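Local structure of first ORF in transposon ISC1904 (Sulfolobus solfataricus, 3ILX) at residues Leu7-Val11 against Gln23-Glu28; Gly42-Asn46 against Asp111-Ile115; Asp35-Thr39 against Lys54-Met58. The protein probably binds DNA and exchanges its strands as an IS607-type serine recombinase of a transposon, this chain being its resolvase-like domain. One frame throughout, in Å; residues are numbered along the deposited sequence.

Contact 1: Leu7-Val11 against Gln23-Glu28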
loop_
_atom_site.group_PDB
_atom_site.type_symbol
_atom_site.label_atom_id
_atom_site.label_comp_id
_atom_site.label_asym_id
_atom_site.label_seq_id
_atom_site.Cartn_x
_atom_site.Cartn_y
_atom_site.Cartn_z
ATOM N N LEU A 7 -19.161 9.796 -0.512
ATOM C CA LEU A 7 -18.225 10.446 0.396
ATOM C C LEU A 7 -17.575 9.388 1.286
ATOM O O LEU A 7 -18.250 8.534 1.852
ATOM C CB LEU A 7 -18.935 11.492 1.241
ATOM C CG LEU A 7 -19.849 12.438 0.469
ATOM C CD1 LEU A 7 -20.507 13.414 1.408
ATOM C CD2 LEU A 7 -19.078 13.178 -0.615
ATOM N N TYR A 8 -16.253 9.432 1.383
ATOM C CA TYR A 8 -15.576 8.483 2.239
ATOM C C TYR A 8 -14.857 9.238 3.352
ATOM O O TYR A 8 -14.052 10.126 3.092
ATOM C CB TYR A 8 -14.597 7.604 1.466
ATOM C CG TYR A 8 -13.955 6.620 2.426
ATOM C CD1 TYR A 8 -14.592 5.438 2.749
ATOM C CD2 TYR A 8 -12.752 6.922 3.076
ATOM C CE1 TYR A 8 -14.049 4.551 3.651
ATOM C CE2 TYR A 8 -12.182 6.015 3.988
ATOM C CZ TYR A 8 -12.835 4.846 4.273
ATOM O OH TYR A 8 -12.274 3.933 5.181
ATOM N N ALA A 9 -15.139 8.884 4.599
ATOM C CA ALA A 9 -14.494 9.574 5.709
ATOM C C ALA A 9 -13.913 8.554 6.677
ATOM O O ALA A 9 -14.486 7.499 6.863
ATOM C CB ALA A 9 -15.484 10.482 6.435
ATOM N N ARG A 10 -12.799 8.896 7.313
ATOM C CA ARG A 10 -12.101 7.969 8.197
ATOM C C ARG A 10 -11.318 8.728 9.268
ATOM O O ARG A 10 -10.671 9.733 8.976
ATOM C CB ARG A 10 -11.111 7.085 7.374
ATOM C CG ARG A 10 -10.495 5.868 8.164
ATOM C CD ARG A 10 -9.164 5.328 7.578
ATOM N NE ARG A 10 -8.191 6.397 7.223
ATOM C CZ ARG A 10 -7.284 6.883 8.060
ATOM N NH1 ARG A 10 -7.220 6.443 9.331
ATOM N NH2 ARG A 10 -6.478 7.856 7.648
ATOM N N VAL A 11 -11.370 8.229 10.496
ATOM C CA VAL A 11 -10.450 8.633 11.551
ATOM C C VAL A 11 -9.848 7.371 12.188
ATOM O O VAL A 11 -10.483 6.301 12.217
ATOM C CB VAL A 11 -11.144 9.531 12.644
ATOM C CG1 VAL A 11 -11.678 10.853 12.035
ATOM C CG2 VAL A 11 -12.266 8.780 13.352
ATOM N N GLN A 23 -15.706 15.586 10.009
ATOM C CA GLN A 23 -15.135 15.307 8.690
ATOM C C GLN A 23 -16.269 15.081 7.677
ATOM O O GLN A 23 -16.234 15.573 6.541
ATOM C CB GLN A 23 -14.199 14.076 8.758
ATOM C CG GLN A 23 -13.383 13.786 7.514
ATOM C CD GLN A 23 -12.454 12.567 7.703
ATOM O OE1 GLN A 23 -12.381 11.704 6.832
ATOM N NE2 GLN A 23 -11.779 12.490 8.851
ATOM N N VAL A 24 -17.259 14.306 8.093
ATOM C CA VAL A 24 -18.416 14.061 7.256
ATOM C C VAL A 24 -19.103 15.391 6.879
ATOM O O VAL A 24 -19.408 15.658 5.709
ATOM C CB VAL A 24 -19.368 13.093 7.962
ATOM C CG1 VAL A 24 -20.728 13.056 7.278
ATOM C CG2 VAL A 24 -18.720 11.688 8.017
ATOM N N LYS A 25 -19.301 16.238 7.876
ATOM C CA LYS A 25 -19.973 17.504 7.691
ATOM C C LYS A 25 -19.175 18.384 6.757
ATOM O O LYS A 25 -19.746 19.079 5.911
ATOM C CB LYS A 25 -20.145 18.175 9.047
ATOM C CG LYS A 25 -21.173 19.295 9.083
ATOM C CD LYS A 25 -21.506 19.700 10.528
ATOM C CE LYS A 25 -20.256 20.155 11.288
ATOM N NZ LYS A 25 -19.970 21.605 11.018
ATOM N N TYR A 26 -17.852 18.344 6.884
ATOM C CA TYR A 26 -17.028 19.145 5.993
ATOM C C TYR A 26 -17.215 18.691 4.536
ATOM O O TYR A 26 -17.378 19.520 3.630
ATOM C CB TYR A 26 -15.560 19.096 6.407
ATOM C CG TYR A 26 -14.621 19.607 5.329
ATOM C CD1 TYR A 26 -14.667 20.945 4.895
ATOM C CD2 TYR A 26 -13.709 18.752 4.732
ATOM C CE1 TYR A 26 -13.807 21.402 3.885
ATOM C CE2 TYR A 26 -12.841 19.206 3.739
ATOM C CZ TYR A 26 -12.895 20.519 3.324
ATOM O OH TYR A 26 -12.028 20.925 2.333
ATOM N N LEU A 27 -17.226 17.368 4.348
ATOM C CA LEU A 27 -17.395 16.744 3.039
ATOM C C LEU A 27 -18.713 17.146 2.413
ATOM O O LEU A 27 -18.767 17.536 1.239
ATOM C CB LEU A 27 -17.312 15.207 3.147
ATOM C CG LEU A 27 -15.925 14.606 3.403
ATOM C CD1 LEU A 27 -16.019 13.099 3.451
ATOM C CD2 LEU A 27 -14.914 15.012 2.324
ATOM N N GLU A 28 -19.770 17.069 3.212
ATOM C CA GLU A 28 -21.100 17.410 2.757
ATOM C C GLU A 28 -21.246 18.879 2.359
ATOM O O GLU A 28 -21.968 19.184 1.409
ATOM C CB GLU A 28 -22.151 16.960 3.790
ATOM C CG GLU A 28 -22.153 15.431 3.883
ATOM C CD GLU A 28 -23.011 14.856 4.990
ATOM O OE1 GLU A 28 -23.503 15.625 5.851
ATOM O OE2 GLU A 28 -23.173 13.608 5.000
HETATM O O HOH W 1 -12.614 12.322 4.181
#
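This is a buried strand-on-helix contact inside a beta-alpha-beta unit of the resolvase-like domain. Strand 4-11 leads into helix 19-30, which packs along one face of the parallel sheet. The two segments run nearly antiparallel, at 154°, with axes 8.6 Å apart. Leu7 and Ala9 point toward the helix. Ala9 CB sits 3.8 Å from Val24 CG2 and 4.0 Å from Leu27 CD1, and Leu7 CB is also 4.0 Å from Leu27 CD1. Ala9 CA and Val24 CA are 6.2 Å apart. Gln23 adds two hydrogen bonds to the backbone of one residue: Arg10 N donates to Gln23 OE1 at 2.9 Å, and Gln23 NE2 donates to Arg10 O at 3.0 Å. A water joins Tyr8 O to Gln23 OE1. Tyr8 and Arg10 point away, to the other side of the strand, where Tyr8 OH is hydrogen-bonded to Asp40 and Arg10 forms a salt bridge with Glu107. Strand 4-11 lies between strands 36-41 and 64-69, and Val24 and Glu28 also touch strand 36-41.

Contact 2: Gly42-Asn46 against Asp111-Ile115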
loop_
_atom_site.group_PDB
_atom_site.type_symbol
_atom_site.label_atom_id
_atom_site.label_comp_id
_atom_site.label_asym_id
_atom_site.label_seq_id
_atom_site.Cartn_x
_atom_site.Cartn_y
_atom_site.Cartn_z
ATOM N N GLY A 42 -10.528 3.506 12.100
ATOM C CA GLY A 42 -9.381 2.621 12.062
ATOM C C GLY A 42 -8.330 3.288 11.210
ATOM O O GLY A 42 -8.556 4.352 10.665
ATOM N N SER A 43 -7.186 2.625 11.101
ATOM C CA SER A 43 -6.013 3.110 10.411
ATOM C C SER A 43 -6.157 2.935 8.903
ATOM O O SER A 43 -6.806 2.001 8.426
ATOM C CB SER A 43 -4.780 2.343 10.937
ATOM O OG SER A 43 -3.618 2.616 10.171
ATOM N N GLY A 44 -5.570 3.856 8.156
ATOM C CA GLY A 44 -5.399 3.664 6.715
ATOM C C GLY A 44 -4.605 2.424 6.324
ATOM O O GLY A 44 -4.707 1.959 5.172
ATOM N N LEU A 45 -3.818 1.889 7.258
ATOM C CA LEU A 45 -3.094 0.637 7.048
ATOM C C LEU A 45 -4.002 -0.592 7.147
ATOM O O LEU A 45 -3.594 -1.689 6.756
ATOM C CB LEU A 45 -1.995 0.461 8.114
ATOM C CG LEU A 45 -0.749 1.321 7.946
ATOM C CD1 LEU A 45 0.081 1.275 9.198
ATOM C CD2 LEU A 45 0.069 0.803 6.748
ATOM N N ASN A 46 -5.192 -0.432 7.737
ATOM C CA ASN A 46 -6.027 -1.615 8.057
ATOM C C ASN A 46 -6.818 -2.044 6.810
ATOM O O ASN A 46 -7.747 -1.354 6.360
ATOM C CB ASN A 46 -6.921 -1.335 9.267
ATOM C CG ASN A 46 -7.892 -2.492 9.598
ATOM O OD1 ASN A 46 -7.923 -3.530 8.937
ATOM N ND2 ASN A 46 -8.696 -2.287 10.632
ATOM N N ASP A 111 0.756 4.845 13.048
ATOM C CA ASP A 111 0.990 4.097 11.800
ATOM C C ASP A 111 2.462 3.667 11.674
ATOM O O ASP A 111 2.771 2.507 11.335
ATOM C CB ASP A 111 0.571 4.935 10.586
ATOM C CG ASP A 111 -0.936 4.886 10.318
ATOM O OD1 ASP A 111 -1.698 4.142 11.018
ATOM O OD2 ASP A 111 -1.358 5.591 9.362
ATOM N N LEU A 112 3.374 4.582 11.986
ATOM C CA LEU A 112 4.791 4.216 12.005
ATOM C C LEU A 112 5.091 3.082 13.013
ATOM O O LEU A 112 5.811 2.143 12.682
ATOM C CB LEU A 112 5.684 5.425 12.233
ATOM C CG LEU A 112 7.177 5.205 11.940
ATOM C CD1 LEU A 112 7.445 4.508 10.592
ATOM C CD2 LEU A 112 7.845 6.569 11.966
ATOM N N ALA A 113 4.513 3.153 14.201
ATOM C CA ALA A 113 4.703 2.087 15.201
ATOM C C ALA A 113 4.197 0.722 14.688
ATOM O O ALA A 113 4.820 -0.335 14.917
ATOM C CB ALA A 113 3.989 2.463 16.523
ATOM N N THR A 114 3.052 0.727 14.024
ATOM C CA THR A 114 2.546 -0.496 13.396
ATOM C C THR A 114 3.512 -1.026 12.347
ATOM O O THR A 114 3.800 -2.227 12.318
ATOM C CB THR A 114 1.165 -0.236 12.775
ATOM O OG1 THR A 114 0.297 0.232 13.808
ATOM C CG2 THR A 114 0.562 -1.478 12.120
ATOM N N ILE A 115 4.015 -0.121 11.485
ATOM C CA ILE A 115 4.950 -0.462 10.419
ATOM C C ILE A 115 6.276 -1.008 11.032
ATOM O O ILE A 115 6.795 -2.037 10.581
ATOM C CB ILE A 115 5.236 0.782 9.508
ATOM C CG1 ILE A 115 4.001 1.154 8.659
ATOM C CG2 ILE A 115 6.439 0.547 8.580
ATOM C CD1 ILE A 115 4.059 2.638 8.146
HETATM O O HOH W 2 -3.788 5.884 8.788
#
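An ST turn at Ser43, combined with a type I beta turn from Ser43 to Asn46, meets the long helix 105-125 of the serine recombinase fold. The turn lies in the loop between strand 36-41 and helix 50-60. Ser43 takes the t rotamer (chi1 171°). In this position Ser43 OG accepts from Leu45 N at 3.0 Å, closing the ST turn, and donates to Asp111 OD1 at 2.6 Å. Asp111 CB points sideways with respect to the loop, but the m rotamer brings its carboxylate to Ser43. There OD2 also forms a salt bridge with Arg77. Leu45 is the apolar half of the contact and has the most surface buried in it. Its CB points toward the helix, and chi1 m with chi2 t places CD1 against it. Leu45 CD1 lies 3.6 Å from Asp111 O, 4.0 Å from Thr114 CB and 4.0 Å from Ile115 CG1. Thr114 is also m, and its OG1 bonds back to Glu110 O in the preceding turn. Leu112 points away from the loop and packs on Val134 of the second subunit; Asp111 and Ile115 pack on Phe119 of that subunit. The contact therefore joins the loop after strand 36-41 to a helix that packs against the second subunit. One water completes it, accepting from Gly44 N at 2.8 Å and donating to Asp111 OD2 at 2.5 Å.

Contact 3: Asp35-Thr39 against Lys54-Met58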
loop_
_atom_site.group_PDB
_atom_site.type_symbol
_atom_site.label_atom_id
_atom_site.label_comp_id
_atom_site.label_asym_id
_atom_site.label_seq_id
_atom_site.Cartn_x
_atom_site.Cartn_y
_atom_site.Cartn_z
ATOM N N ASP A 35 -24.736 10.390 -3.014
ATOM C CA ASP A 35 -25.636 9.243 -2.908
ATOM C C ASP A 35 -25.457 8.475 -1.594
ATOM O O ASP A 35 -26.410 8.036 -0.998
ATOM C CB ASP A 35 -25.418 8.341 -4.117
ATOM C CG ASP A 35 -25.863 9.010 -5.402
ATOM O OD1 ASP A 35 -27.074 9.328 -5.497
ATOM O OD2 ASP A 35 -25.008 9.263 -6.283
ATOM N N LEU A 36 -24.222 8.366 -1.131
ATOM C CA LEU A 36 -23.936 7.585 0.053
ATOM C C LEU A 36 -22.723 8.173 0.795
ATOM O O LEU A 36 -21.850 8.801 0.175
ATOM C CB LEU A 36 -23.715 6.126 -0.371
ATOM C CG LEU A 36 -23.209 5.074 0.591
ATOM C CD1 LEU A 36 -24.358 4.497 1.399
ATOM C CD2 LEU A 36 -22.501 3.994 -0.220
ATOM N N VAL A 37 -22.709 7.996 2.119
ATOM C CA VAL A 37 -21.583 8.310 2.984
ATOM C C VAL A 37 -21.118 7.001 3.628
ATOM O O VAL A 37 -21.917 6.276 4.222
ATOM C CB VAL A 37 -21.960 9.324 4.085
ATOM C CG1 VAL A 37 -20.727 9.671 4.906
ATOM C CG2 VAL A 37 -22.573 10.574 3.462
ATOM N N ILE A 38 -19.843 6.673 3.443
ATOM C CA ILE A 38 -19.282 5.456 4.005
ATOM C C ILE A 38 -18.187 5.923 4.940
ATOM O O ILE A 38 -17.368 6.792 4.552
ATOM C CB ILE A 38 -18.628 4.585 2.907
ATOM C CG1 ILE A 38 -19.676 3.925 2.007
ATOM C CG2 ILE A 38 -17.677 3.537 3.518
ATOM C CD1 ILE A 38 -19.059 3.207 0.800
ATOM N N THR A 39 -18.179 5.400 6.167
ATOM C CA THR A 39 -17.166 5.827 7.148
ATOM C C THR A 39 -16.487 4.632 7.804
ATOM O O THR A 39 -17.022 3.534 7.791
ATOM C CB THR A 39 -17.761 6.696 8.273
ATOM O OG1 THR A 39 -18.696 5.927 9.039
ATOM C CG2 THR A 39 -18.494 7.920 7.707
ATOM N N LYS A 54 -16.181 -2.367 1.359
ATOM C CA LYS A 54 -17.461 -2.136 0.663
ATOM C C LYS A 54 -17.224 -1.204 -0.535
ATOM O O LYS A 54 -17.607 -1.505 -1.680
ATOM C CB LYS A 54 -18.504 -1.551 1.612
ATOM C CG LYS A 54 -19.830 -1.168 0.941
ATOM C CD LYS A 54 -20.743 -0.464 1.944
ATOM C CE LYS A 54 -21.911 0.273 1.260
ATOM N NZ LYS A 54 -22.855 -0.724 0.694
ATOM N N LEU A 55 -16.546 -0.098 -0.271
ATOM C CA LEU A 55 -16.235 0.878 -1.297
ATOM C C LEU A 55 -15.441 0.290 -2.473
ATOM O O LEU A 55 -15.810 0.499 -3.621
ATOM C CB LEU A 55 -15.483 2.073 -0.690
ATOM C CG LEU A 55 -15.045 3.209 -1.624
ATOM C CD1 LEU A 55 -16.192 3.751 -2.513
ATOM C CD2 LEU A 55 -14.410 4.363 -0.787
ATOM N N LEU A 56 -14.326 -0.383 -2.175
ATOM C CA LEU A 56 -13.474 -0.989 -3.204
ATOM C C LEU A 56 -14.260 -1.983 -4.077
ATOM O O LEU A 56 -14.091 -2.022 -5.305
ATOM C CB LEU A 56 -12.284 -1.713 -2.545
ATOM C CG LEU A 56 -11.347 -2.552 -3.410
ATOM C CD1 LEU A 56 -10.774 -1.660 -4.480
ATOM C CD2 LEU A 56 -10.209 -3.132 -2.552
ATOM N N ARG A 57 -15.083 -2.811 -3.439
ATOM C CA ARG A 57 -15.901 -3.766 -4.165
ATOM C C ARG A 57 -16.943 -3.063 -5.024
ATOM O O ARG A 57 -17.207 -3.486 -6.142
ATOM C CB ARG A 57 -16.551 -4.771 -3.210
ATOM C CG ARG A 57 -15.517 -5.703 -2.625
ATOM C CD ARG A 57 -15.977 -6.389 -1.349
ATOM N NE ARG A 57 -14.840 -7.115 -0.785
ATOM C CZ ARG A 57 -14.781 -7.617 0.443
ATOM N NH1 ARG A 57 -15.796 -7.463 1.285
ATOM N NH2 ARG A 57 -13.697 -8.274 0.829
HETATM N N MSE A 58 -17.513 -1.971 -4.519
HETATM C CA MSE A 58 -18.475 -1.237 -5.322
HETATM C C MSE A 58 -17.827 -0.641 -6.578
HETATM O O MSE A 58 -18.425 -0.670 -7.642
HETATM C CB MSE A 58 -19.143 -0.130 -4.506
HETATM C CG MSE A 58 -20.180 -0.636 -3.530
HETATM SE SE MSE A 58 -20.867 0.911 -2.558
HETATM C CE MSE A 58 -22.175 1.511 -3.893
#
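Ile38, Lys54 and Leu36 bury the most surface where strand 36-41 packs against helix 50-60. The helix lies in the beta-alpha-beta crossover from strand 36-41 to strand 64-69 of the resolvase-like domain's parallel sheet. Ile38 leads with 71 Å². Its CB points toward the helix, and its m, t rotamer extends CD1 into the gap between strand and helix. Ile38 CD1 lies 4.0 Å from Leu55 CB, 4.1 Å from Lys54 CE and 4.5 Å from Met58 SE. One methyl group thus touches three helix residues. Lys54 has 37 Å² covered. Its first three chi angles are t, and Lys54 CE, its atom closest to the strand, comes within 4.0 Å of Leu36 CD2. Leu36 contributes 34 Å². Leu36 CD2 is also 4.2 Å from Met58 SE; this residue is selenomethionine in the crystal. Lys54 and Met58 lie one helical turn apart, with Met58 N bonded to Lys54 O at 2.9 Å, so both can meet Leu36.

The strand and helix segments run at 132°, with axes 10.6 Å apart. Leu55 continues the packing onto Ile6, Tyr8 and Val67. Val37 and Thr39 touch helix 19-30 on the other face of the sheet, so strand 36-41 is sandwiched between two helices. Arg57 forms a salt bridge with Glu85 of the second subunit.

Every contact across these two segments joins carbon to carbon or carbon to selenium. Lys54 takes part through CE, while its side chain also approaches a bound glycerol. Helix and strand are therefore held here by apolar packing and not by directed polar bonds.

From the N terminus, contact 1 closes first, bringing helix 19-30 back onto strand 4-11. Contacts 3 and 2 follow and cross. Contact 3 opens at 35-39, contact 2 opens at 42-46, contact 3 closes at 54-58, and contact 2 closes much later at 111-115. Contact 1 is in series with both. Contacts 1 and 3 share the sheet through neighbouring strands, with Leu7 O 2.9 Å from Ile38 N, and place one helix on each face. Contacts 1 and 2 meet where Val11 O lies 2.8 Å from Gly42 N. Together they tie the sheet, its flanking helices and the long helix 105-125; contacts 2 and 3 both touch the second subunit.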